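PDB 4HE6: peptidase family U32 from Geobacillus thermoleovorans, which is of unknown function; the fragment here is the C-terminal domain of a putative U32-family peptidase. Local coordinates for residues A[9-14]-A[80-85]; A[23-28]-A[66-71]; A[52-57]-A[70-75]. All blocks are in the same frame, centred on the assembly; numbering follows the deposited sequence. Where two conformers were deposited one is given.

Contact 1: A[9-14]-A[80-85]; sequences AGLVLG and FPYNMM
L11 sets CG anti to its backbone N (chi1 -178°), and its second torsion of 65° places CD1; Y82 sets CG anti to its own carbonyl carbon (chi1 -55°). Leucine methyl and tyrosine ring meet although the Y82 CB points away from strand 10-16. L11 CD2 reaches the edge of the ring near its plane, 3.7 Å from Y82 CD2. L13 CD2 approaches obliquely, 3.9 Å from Y82 CE2. The carbonyl oxygen V12 O lies over one face, offset toward the rim, while accepting the backbone N-H of Y82 in a short bond (Y82 N to V12 O 2.7 Å).

Y82 is the third residue of a type II turn, F80 to N83. The turn is pinned twice: N83 N bonds to F80 O, and the N83 side chain reaches back to take the F80 N-H on OD1 at 2.9 Å. N83 ND2 is in turn bonded to P41 O. The same asparagine gives its carbonyl oxygen to V12 N, and V12 CG2 packs 3.4 Å from N83 O.

Beyond the turn, L11 and M84 form a non-hydrogen-bonded pair. Next to them A9 and G10 both face M85 in a classic beta bulge: M85 O accepts from A9 N at 2.8 Å and from G10 N at 3.1 Å. M85 is buried, its CE resting on A9 CB and its side chain also meeting V36, F38 and F73.

With two N-H groups sharing M85 O, and the turn bonded within itself from F80 to N83, buried backbone polar atoms are matched along the seam, while F80, P81 and Y82 remain exposed and the L11 and L13 methyls meet the Y82 ring in apolar contacts.

Contact 2: A[23-28]-A[66-71]; sequences TVQQRN and HPLQIV
V24 and V71 are a hydrogen-bonded antiparallel pair whose two bonds are nearly straight: V24 N to V71 O and V71 N to V24 O are each 2.8 Å. Q25 and I70 follow as a non-hydrogen-bonded pair, and Q26 N then bonds to Q69 O. Here segment 66-71 folds into a type II turn, H66 to Q69, which brings L68 N to Q26 O (2.9 Å) from above the carbonyl plane, in a bond bent to 133° at the hydrogen.

The Q26 carboxamide supplies the polar side-chain contacts at the turn. Its CG is anti to the backbone N (chi1 -171°) and the chain bends at chi2, which brings the carboxamide across the turn, with OE1 3.1 Å from P67 CA and in a weak, 3.5 Å bond from L68 N; its NE2 donates to A64 O. An alanine here would probably leave A64 O without its side-chain donor and open a gap beside P67.

L68 lies alongside Q25, pointing the same way, and its CD2 touches Q25 CD at 3.6 Å. In one of the two R27 conformers, the same methyl sits over a face of the guanidinium. At the other end T23 CG2 presses on I70 CG2 at 3.4 Å, a tight methyl contact.

V24 and V71 turn their side chains to the inner face, near F73 and F30, while Q25 and I70 occupy the other. The arrangement is that of two neighbouring strands, 21-26 and 70-74, in an antiparallel sheet, the second entered through a type II turn, within the U32 C-terminal domain.

Contact 3: A[52-57]-A[70-75]; sequences KIWDED and IVKFKV
W54 and K72 hold the close part of this contact. W54 sets CG between its backbone N and carbonyl carbon (chi1 51°), and the indole folds back across segment 70-75. K72 CB lies over the five-membered ring, 3.9 Å from its centroid, in a CH-pi contact, and F73 CA sits in the same way over the six-membered ring. The W54 and K72 side chains cross at about a right angle. Two backbone bonds fasten the pair: W54 N to K72 O is 3.0 Å and K72 N to W54 O is 2.8 Å. On the other face I53 CG2 packs against V71 CB at 3.6 Å; F30 and L61 touch both side chains as well.

W54 lies on a short, weakly bonded strand, about 53-55, antiparallel to strand 70-74 near one margin of the sheet; only strand 60-61 follows it there.

Away from this pair, water replaces direct bonds. One molecule donates to K52 O and accepts from K74 N; another, bound by E56 N, donates to I70 O. The exposed E56 side chain lies over I70, its OE2 3.4 Å from I70 CG2. K72 NZ, 4.6 Å from E56 OE2, is beyond a salt bridge, so any attraction would probably be longer-range. Beyond, D55 OD1 accepts from D57 N at 2.9 Å in an Asx turn, and D55 OD2 bonds to N59.

How the contacts relate
From the N terminus, strand 10-16 comes first and pairs with strand 84-87 near the C terminus, so contact 1 closes the longest loop, with 65 residues between its segments. Within it lies contact 2, where strand 21-26 is met by strand 70-74. Contact 3 starts inside that second loop, at strand 53-55, and ends on the same strand 70-74, sharing I70 and V71 with contact 2. Together with the direct pairing of 10-16 and 21-26, where L13 N meets T23 O at 2.8 Å, the contacts join five consecutive strands of the larger antiparallel sheet. M85 packing on F73 brings contact 1 to contact 3 across the interior.

Contact 1: A[9-14]-A[80-85]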
loop_
_atom_site.group_PDB
_atom_site.type_symbol
_atom_site.label_atom_id
_atom_site.label_comp_id
_atom_site.label_asym_id
_atom_site.label_seq_id
_atom_site.Cartn_x
_atom_site.Cartn_y
_atom_site.Cartn_z
ATOM N N ALA A 9 1.681 6.649 -3.451
ATOM C CA ALA A 9 2.787 5.880 -2.953
ATOM C C ALA A 9 2.747 4.417 -3.281
ATOM O O ALA A 9 3.775 3.749 -3.196
ATOM C CB ALA A 9 2.850 6.050 -1.439
ATOM N N GLY A 10 1.572 3.889 -3.651
ATOM C CA GLY A 10 1.508 2.493 -3.997
ATOM C C GLY A 10 0.261 2.211 -4.814
ATOM O O GLY A 10 -0.753 2.911 -4.712
ATOM N N LEU A 11 0.338 1.147 -5.565
ATOM C CA LEU A 11 -0.781 0.631 -6.353
ATOM C C LEU A 11 -1.097 -0.769 -5.845
ATOM O O LEU A 11 -0.195 -1.611 -5.766
ATOM C CB LEU A 11 -0.392 0.584 -7.827
ATOM C CG LEU A 11 -1.433 0.111 -8.833
ATOM C CD1 LEU A 11 -2.573 1.100 -8.865
ATOM C CD2 LEU A 11 -0.836 -0.012 -10.229
ATOM N N VAL A 12 -2.333 -1.021 -5.460
ATOM C CA VAL A 12 -2.676 -2.363 -4.952
ATOM C C VAL A 12 -2.685 -3.355 -6.110
ATOM O O VAL A 12 -3.360 -3.111 -7.093
ATOM C CB VAL A 12 -4.051 -2.326 -4.253
ATOM C CG1 VAL A 12 -4.424 -3.711 -3.754
ATOM C CG2 VAL A 12 -4.041 -1.332 -3.113
ATOM N N LEU A 13 -1.929 -4.436 -5.986
ATOM C CA LEU A 13 -1.925 -5.501 -6.966
ATOM C C LEU A 13 -2.861 -6.643 -6.559
ATOM O O LEU A 13 -3.294 -7.408 -7.399
ATOM C CB LEU A 13 -0.555 -6.028 -7.264
ATOM C CG LEU A 13 0.478 -5.030 -7.759
ATOM C CD1 LEU A 13 1.772 -5.772 -8.023
ATOM C CD2 LEU A 13 -0.021 -4.299 -8.984
ATOM N N GLY A 14 -3.048 -6.821 -5.239
ATOM C CA GLY A 14 -3.837 -7.952 -4.768
ATOM C C GLY A 14 -4.134 -7.766 -3.308
ATOM O O GLY A 14 -3.525 -6.978 -2.586
ATOM N N PHE A 80 -9.493 -3.706 -3.357
ATOM C CA PHE A 80 -9.530 -4.366 -4.648
ATOM C C PHE A 80 -8.270 -4.094 -5.429
ATOM O O PHE A 80 -7.622 -3.070 -5.231
ATOM C CB PHE A 80 -10.712 -3.853 -5.447
ATOM C CG PHE A 80 -12.032 -4.152 -4.869
ATOM C CD1 PHE A 80 -12.744 -3.240 -4.131
ATOM C CD2 PHE A 80 -12.576 -5.434 -5.076
ATOM C CE1 PHE A 80 -13.968 -3.530 -3.574
ATOM C CE2 PHE A 80 -13.796 -5.742 -4.526
ATOM C CZ PHE A 80 -14.496 -4.809 -3.790
ATOM N N PRO A 81 -7.890 -4.979 -6.336
ATOM C CA PRO A 81 -6.759 -4.697 -7.225
ATOM C C PRO A 81 -6.983 -3.359 -7.901
ATOM O O PRO A 81 -8.038 -3.026 -8.388
ATOM C CB PRO A 81 -6.829 -5.852 -8.201
ATOM C CG PRO A 81 -7.428 -6.994 -7.406
ATOM C CD PRO A 81 -8.489 -6.303 -6.598
ATOM N N TYR A 82 -5.894 -2.567 -7.891
ATOM C CA TYR A 82 -5.780 -1.282 -8.567
ATOM C C TYR A 82 -6.448 -0.134 -7.854
ATOM O O TYR A 82 -6.434 0.990 -8.353
ATOM C CB TYR A 82 -6.102 -1.371 -10.094
ATOM C CG TYR A 82 -5.176 -2.430 -10.654
ATOM C CD1 TYR A 82 -5.562 -3.714 -10.849
ATOM C CD2 TYR A 82 -3.824 -2.151 -10.858
ATOM C CE1 TYR A 82 -4.727 -4.730 -11.301
ATOM C CE2 TYR A 82 -2.971 -3.124 -11.293
ATOM C CZ TYR A 82 -3.405 -4.399 -11.512
ATOM O OH TYR A 82 -2.547 -5.394 -11.935
ATOM N N ASN A 83 -6.944 -0.375 -6.602
ATOM C CA ASN A 83 -7.030 0.726 -5.683
ATOM C C ASN A 83 -5.633 1.310 -5.457
ATOM O O ASN A 83 -4.642 0.685 -5.741
ATOM C CB ASN A 83 -7.699 0.291 -4.381
ATOM C CG ASN A 83 -9.222 0.028 -4.508
ATOM O OD1 ASN A 83 -9.763 -0.807 -3.823
ATOM N ND2 ASN A 83 -9.962 0.679 -5.404
ATOM N N MET A 84 -5.619 2.526 -4.959
ATOM C CA MET A 84 -4.392 3.273 -4.801
ATOM C C MET A 84 -4.145 3.609 -3.343
ATOM O O MET A 84 -5.037 3.576 -2.494
ATOM C CB MET A 84 -4.530 4.550 -5.647
ATOM C CG MET A 84 -4.844 4.355 -7.133
ATOM S SD MET A 84 -4.931 5.819 -8.183
ATOM C CE MET A 84 -3.278 6.470 -8.183
ATOM N N MET A 85 -2.895 3.937 -3.036
ATOM C CA MET A 85 -2.465 4.283 -1.705
ATOM C C MET A 85 -1.633 5.553 -1.750
ATOM O O MET A 85 -0.769 5.686 -2.614
ATOM C CB MET A 85 -1.568 3.163 -1.118
ATOM C CG MET A 85 -1.284 3.345 0.352
ATOM S SD MET A 85 -0.085 2.145 1.004
ATOM C CE MET A 85 1.422 2.934 0.464
#

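Contact 2: A[23-28]-A[66-71]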
loop_
_atom_site.group_PDB
_atom_site.type_symbol
_atom_site.label_atom_id
_atom_site.label_comp_id
_atom_site.label_asym_id
_atom_site.label_seq_id
_atom_site.Cartn_x
_atom_site.Cartn_y
_atom_site.Cartn_z
ATOM N N THR A 23 -0.963 -6.852 -1.315
ATOM C CA THR A 23 0.206 -6.824 -2.149
ATOM C C THR A 23 0.220 -5.502 -2.882
ATOM O O THR A 23 -0.780 -5.155 -3.584
ATOM C CB THR A 23 0.193 -7.994 -3.152
ATOM O OG1 THR A 23 0.128 -9.210 -2.417
ATOM C CG2 THR A 23 1.438 -7.978 -4.027
ATOM N N VAL A 24 1.262 -4.703 -2.708
ATOM C CA VAL A 24 1.313 -3.334 -3.196
ATOM C C VAL A 24 2.600 -3.100 -3.989
ATOM O O VAL A 24 3.679 -3.449 -3.549
ATOM C CB VAL A 24 1.214 -2.370 -1.984
ATOM C CG1 VAL A 24 1.448 -0.935 -2.448
ATOM C CG2 VAL A 24 -0.102 -2.569 -1.273
ATOM N N GLN A 25 2.430 -2.476 -5.151
ATOM C CA GLN A 25 3.567 -2.048 -5.961
ATOM C C GLN A 25 3.925 -0.638 -5.524
ATOM O O GLN A 25 3.141 0.295 -5.652
ATOM C CB GLN A 25 3.200 -2.121 -7.422
ATOM C CG GLN A 25 4.320 -1.721 -8.394
ATOM C CD GLN A 25 3.833 -1.755 -9.827
ATOM O OE1 GLN A 25 2.889 -1.003 -10.136
ATOM N NE2 GLN A 25 4.371 -2.577 -10.732
ATOM N N GLN A 26 5.116 -0.488 -4.976
ATOM C CA GLN A 26 5.571 0.815 -4.489
ATOM C C GLN A 26 5.731 1.787 -5.640
ATOM O O GLN A 26 6.199 1.419 -6.716
ATOM C CB GLN A 26 6.891 0.634 -3.753
ATOM C CG GLN A 26 7.408 1.860 -2.985
ATOM C CD GLN A 26 8.354 2.719 -3.766
ATOM O OE1 GLN A 26 8.253 2.883 -4.972
ATOM N NE2 GLN A 26 9.315 3.322 -3.050
ATOM N N ARG A 27 5.346 3.023 -5.385
ATOM C CA ARG A 27 5.688 4.107 -6.290
ATOM C C ARG A 27 6.534 5.188 -5.636
ATOM O O ARG A 27 7.308 5.815 -6.343
ATOM C CB ARG A 27 4.394 4.645 -6.953
ATOM C CG ARG A 27 4.580 5.033 -8.409
ATOM C CD ARG A 27 5.066 3.914 -9.307
ATOM N NE ARG A 27 4.872 4.122 -10.718
ATOM C CZ ARG A 27 3.903 3.714 -11.521
ATOM N NH1 ARG A 27 2.888 2.958 -11.085
ATOM N NH2 ARG A 27 3.934 4.017 -12.794
ATOM N N ASN A 28 6.349 5.411 -4.350
ATOM C CA ASN A 28 7.199 6.371 -3.607
ATOM C C ASN A 28 7.415 5.826 -2.195
ATOM O O ASN A 28 6.633 5.008 -1.717
ATOM C CB ASN A 28 6.589 7.764 -3.587
ATOM C CG ASN A 28 6.612 8.433 -4.927
ATOM O OD1 ASN A 28 7.669 8.908 -5.386
ATOM N ND2 ASN A 28 5.501 8.444 -5.618
ATOM N N HIS A 66 12.367 1.369 -2.857
ATOM C CA HIS A 66 12.800 1.083 -4.207
ATOM C C HIS A 66 11.622 1.150 -5.166
ATOM O O HIS A 66 10.688 0.355 -5.023
ATOM C CB HIS A 66 13.407 -0.292 -4.268
ATOM C CG HIS A 66 14.632 -0.449 -3.458
ATOM N ND1 HIS A 66 15.752 0.339 -3.613
ATOM C CD2 HIS A 66 14.871 -1.306 -2.469
ATOM C CE1 HIS A 66 16.642 -0.082 -2.726
ATOM N NE2 HIS A 66 16.143 -1.066 -2.026
ATOM N N PRO A 67 11.629 2.117 -6.071
ATOM C CA PRO A 67 10.478 2.296 -6.988
ATOM C C PRO A 67 10.095 0.978 -7.680
ATOM O O PRO A 67 10.899 0.266 -8.246
ATOM C CB PRO A 67 10.970 3.356 -7.960
ATOM C CG PRO A 67 11.860 4.180 -7.093
ATOM C CD PRO A 67 12.637 3.171 -6.276
ATOM N N LEU A 68 8.804 0.693 -7.619
ATOM C CA LEU A 68 8.111 -0.390 -8.319
ATOM C C LEU A 68 8.385 -1.784 -7.764
ATOM O O LEU A 68 7.930 -2.762 -8.337
ATOM C CB LEU A 68 8.344 -0.287 -9.841
ATOM C CG LEU A 68 7.733 0.950 -10.465
ATOM C CD1 LEU A 68 8.203 1.195 -11.899
ATOM C CD2 LEU A 68 6.220 0.877 -10.451
ATOM N N GLN A 69 9.120 -1.843 -6.620
ATOM C CA GLN A 69 9.203 -3.130 -5.944
ATOM C C GLN A 69 7.838 -3.501 -5.355
ATOM O O GLN A 69 7.054 -2.635 -4.982
ATOM C CB GLN A 69 10.353 -3.086 -4.940
ATOM C CG GLN A 69 11.739 -3.115 -5.753
ATOM C CD GLN A 69 12.955 -3.435 -4.962
ATOM O OE1 GLN A 69 12.877 -3.528 -3.685
ATOM N NE2 GLN A 69 14.147 -3.542 -5.534
ATOM N N ILE A 70 7.582 -4.784 -5.287
ATOM C CA ILE A 70 6.335 -5.334 -4.750
ATOM C C ILE A 70 6.527 -5.650 -3.269
ATOM O O ILE A 70 7.507 -6.318 -2.885
ATOM C CB ILE A 70 5.894 -6.565 -5.535
ATOM C CG1 ILE A 70 5.643 -6.249 -7.010
ATOM C CG2 ILE A 70 4.655 -7.144 -4.878
ATOM C CD1 ILE A 70 5.483 -7.448 -7.902
ATOM N N VAL A 71 5.648 -5.150 -2.423
ATOM C CA VAL A 71 5.748 -5.377 -0.990
ATOM C C VAL A 71 4.355 -5.861 -0.482
ATOM O O VAL A 71 3.340 -5.741 -1.184
ATOM C CB VAL A 71 6.237 -4.155 -0.220
ATOM C CG1 VAL A 71 7.592 -3.729 -0.763
ATOM C CG2 VAL A 71 5.236 -3.023 -0.266
#

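Contact 3: A[52-57]-A[70-75]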
loop_
_atom_site.group_PDB
_atom_site.type_symbol
_atom_site.label_atom_id
_atom_site.label_comp_id
_atom_site.label_asym_id
_atom_site.label_seq_id
_atom_site.Cartn_x
_atom_site.Cartn_y
_atom_site.Cartn_z
ATOM N N LYS A 52 4.263 -2.987 9.500
ATOM C CA LYS A 52 5.348 -3.935 9.194
ATOM C C LYS A 52 5.238 -4.262 7.699
ATOM O O LYS A 52 4.116 -4.396 7.227
ATOM C CB LYS A 52 5.173 -5.221 9.996
ATOM C CG LYS A 52 6.391 -6.105 9.916
ATOM C CD LYS A 52 6.397 -7.177 11.034
ATOM C CE LYS A 52 5.284 -8.147 10.827
ATOM N NZ LYS A 52 5.124 -9.069 11.980
ATOM N N ILE A 53 6.345 -4.383 6.993
ATOM C CA ILE A 53 6.308 -4.626 5.550
ATOM C C ILE A 53 7.267 -5.755 5.228
ATOM O O ILE A 53 8.360 -5.872 5.814
ATOM C CB ILE A 53 6.788 -3.361 4.750
ATOM C CG1 ILE A 53 5.992 -2.135 5.104
ATOM C CG2 ILE A 53 6.905 -3.653 3.266
ATOM C CD1 ILE A 53 6.677 -0.812 4.627
ATOM N N TRP A 54 6.922 -6.587 4.262
ATOM C CA TRP A 54 7.798 -7.661 3.807
ATOM C C TRP A 54 7.738 -7.733 2.287
ATOM O O TRP A 54 6.822 -7.250 1.636
ATOM C CB TRP A 54 7.510 -8.986 4.451
ATOM C CG TRP A 54 6.114 -9.505 4.448
ATOM C CD1 TRP A 54 5.576 -10.461 3.620
ATOM C CD2 TRP A 54 5.056 -9.131 5.350
ATOM N NE1 TRP A 54 4.278 -10.681 3.934
ATOM C CE2 TRP A 54 3.934 -9.867 5.001
ATOM C CE3 TRP A 54 4.955 -8.208 6.400
ATOM C CZ2 TRP A 54 2.685 -9.773 5.653
ATOM C CZ3 TRP A 54 3.741 -8.107 7.058
ATOM C CH2 TRP A 54 2.644 -8.875 6.687
ATOM N N ASP A 55 8.793 -8.321 1.721
ATOM C CA ASP A 55 8.839 -8.548 0.276
ATOM C C ASP A 55 8.203 -9.923 -0.047
ATOM O O ASP A 55 7.754 -10.649 0.834
ATOM C CB ASP A 55 10.274 -8.360 -0.218
ATOM C CG ASP A 55 11.219 -9.425 0.220
ATOM O OD1 ASP A 55 10.811 -10.483 0.727
ATOM O OD2 ASP A 55 12.425 -9.182 0.061
ATOM N N GLU A 56 8.167 -10.234 -1.336
ATOM C CA GLU A 56 7.536 -11.470 -1.751
ATOM C C GLU A 56 8.328 -12.697 -1.366
ATOM O O GLU A 56 7.844 -13.821 -1.505
ATOM C CB GLU A 56 7.236 -11.438 -3.248
ATOM C CG GLU A 56 6.190 -10.331 -3.534
ATOM C CD GLU A 56 5.546 -10.436 -4.886
ATOM O OE1 GLU A 56 6.214 -10.416 -5.925
ATOM O OE2 GLU A 56 4.293 -10.534 -4.834
ATOM N N ASP A 57 9.561 -12.547 -0.872
ATOM C CA ASP A 57 10.410 -13.599 -0.347
ATOM C C ASP A 57 10.380 -13.666 1.178
ATOM O O ASP A 57 11.105 -14.504 1.732
ATOM C CB ASP A 57 11.834 -13.420 -0.852
ATOM C CG ASP A 57 11.805 -13.571 -2.371
ATOM O OD1 ASP A 57 11.133 -14.468 -2.915
ATOM O OD2 ASP A 57 12.422 -12.747 -3.040
ATOM N N ILE A 70 7.582 -4.784 -5.287
ATOM C CA ILE A 70 6.335 -5.334 -4.750
ATOM C C ILE A 70 6.527 -5.650 -3.269
ATOM O O ILE A 70 7.507 -6.318 -2.885
ATOM C CB ILE A 70 5.894 -6.565 -5.535
ATOM C CG1 ILE A 70 5.643 -6.249 -7.010
ATOM C CG2 ILE A 70 4.655 -7.144 -4.878
ATOM C CD1 ILE A 70 5.483 -7.448 -7.902
ATOM N N VAL A 71 5.648 -5.150 -2.423
ATOM C CA VAL A 71 5.748 -5.377 -0.990
ATOM C C VAL A 71 4.355 -5.861 -0.482
ATOM O O VAL A 71 3.340 -5.741 -1.184
ATOM C CB VAL A 71 6.237 -4.155 -0.220
ATOM C CG1 VAL A 71 7.592 -3.729 -0.763
ATOM C CG2 VAL A 71 5.236 -3.023 -0.266
ATOM N N LYS A 72 4.357 -6.382 0.724
ATOM C CA LYS A 72 3.162 -6.896 1.380
ATOM C C LYS A 72 3.065 -6.358 2.794
ATOM O O LYS A 72 4.076 -6.156 3.469
ATOM C CB LYS A 72 3.211 -8.411 1.387
ATOM C CG LYS A 72 3.197 -9.021 -0.006
ATOM C CD LYS A 72 3.226 -10.528 -0.006
ATOM C CE LYS A 72 2.921 -11.105 -1.388
ATOM N NZ LYS A 72 2.173 -12.392 -1.223
ATOM N N PHE A 73 1.839 -6.165 3.253
ATOM C CA PHE A 73 1.567 -5.749 4.600
ATOM C C PHE A 73 0.081 -5.926 4.897
ATOM O O PHE A 73 -0.752 -5.995 3.971
ATOM C CB PHE A 73 2.012 -4.310 4.892
ATOM C CG PHE A 73 1.572 -3.265 3.932
ATOM C CD1 PHE A 73 2.271 -2.979 2.772
ATOM C CD2 PHE A 73 0.402 -2.531 4.214
ATOM C CE1 PHE A 73 1.850 -2.003 1.911
ATOM C CE2 PHE A 73 0.002 -1.555 3.340
ATOM C CZ PHE A 73 0.733 -1.271 2.195
ATOM N N LYS A 74 -0.249 -5.994 6.158
ATOM C CA LYS A 74 -1.620 -6.072 6.610
ATOM C C LYS A 74 -2.350 -4.757 6.392
ATOM O O LYS A 74 -1.797 -3.691 6.676
ATOM C CB LYS A 74 -1.679 -6.460 8.090
ATOM C CG LYS A 74 -3.021 -6.831 8.590
ATOM C CD LYS A 74 -3.218 -8.357 8.650
ATOM C CE LYS A 74 -3.808 -8.726 9.997
ATOM N NZ LYS A 74 -3.084 -8.018 11.119
ATOM N N VAL A 75 -3.609 -4.852 5.947
ATOM C CA VAL A 75 -4.451 -3.671 5.845
ATOM C C VAL A 75 -5.705 -3.858 6.653
ATOM O O VAL A 75 -6.193 -4.971 6.915
ATOM C CB VAL A 75 -4.742 -3.303 4.367
ATOM C CG1 VAL A 75 -3.406 -2.923 3.648
ATOM C CG2 VAL A 75 -5.478 -4.408 3.635
HETATM O O HOH W 1 1.744 -5.430 8.272
HETATM O O HOH W 2 9.076 -8.443 -3.453
#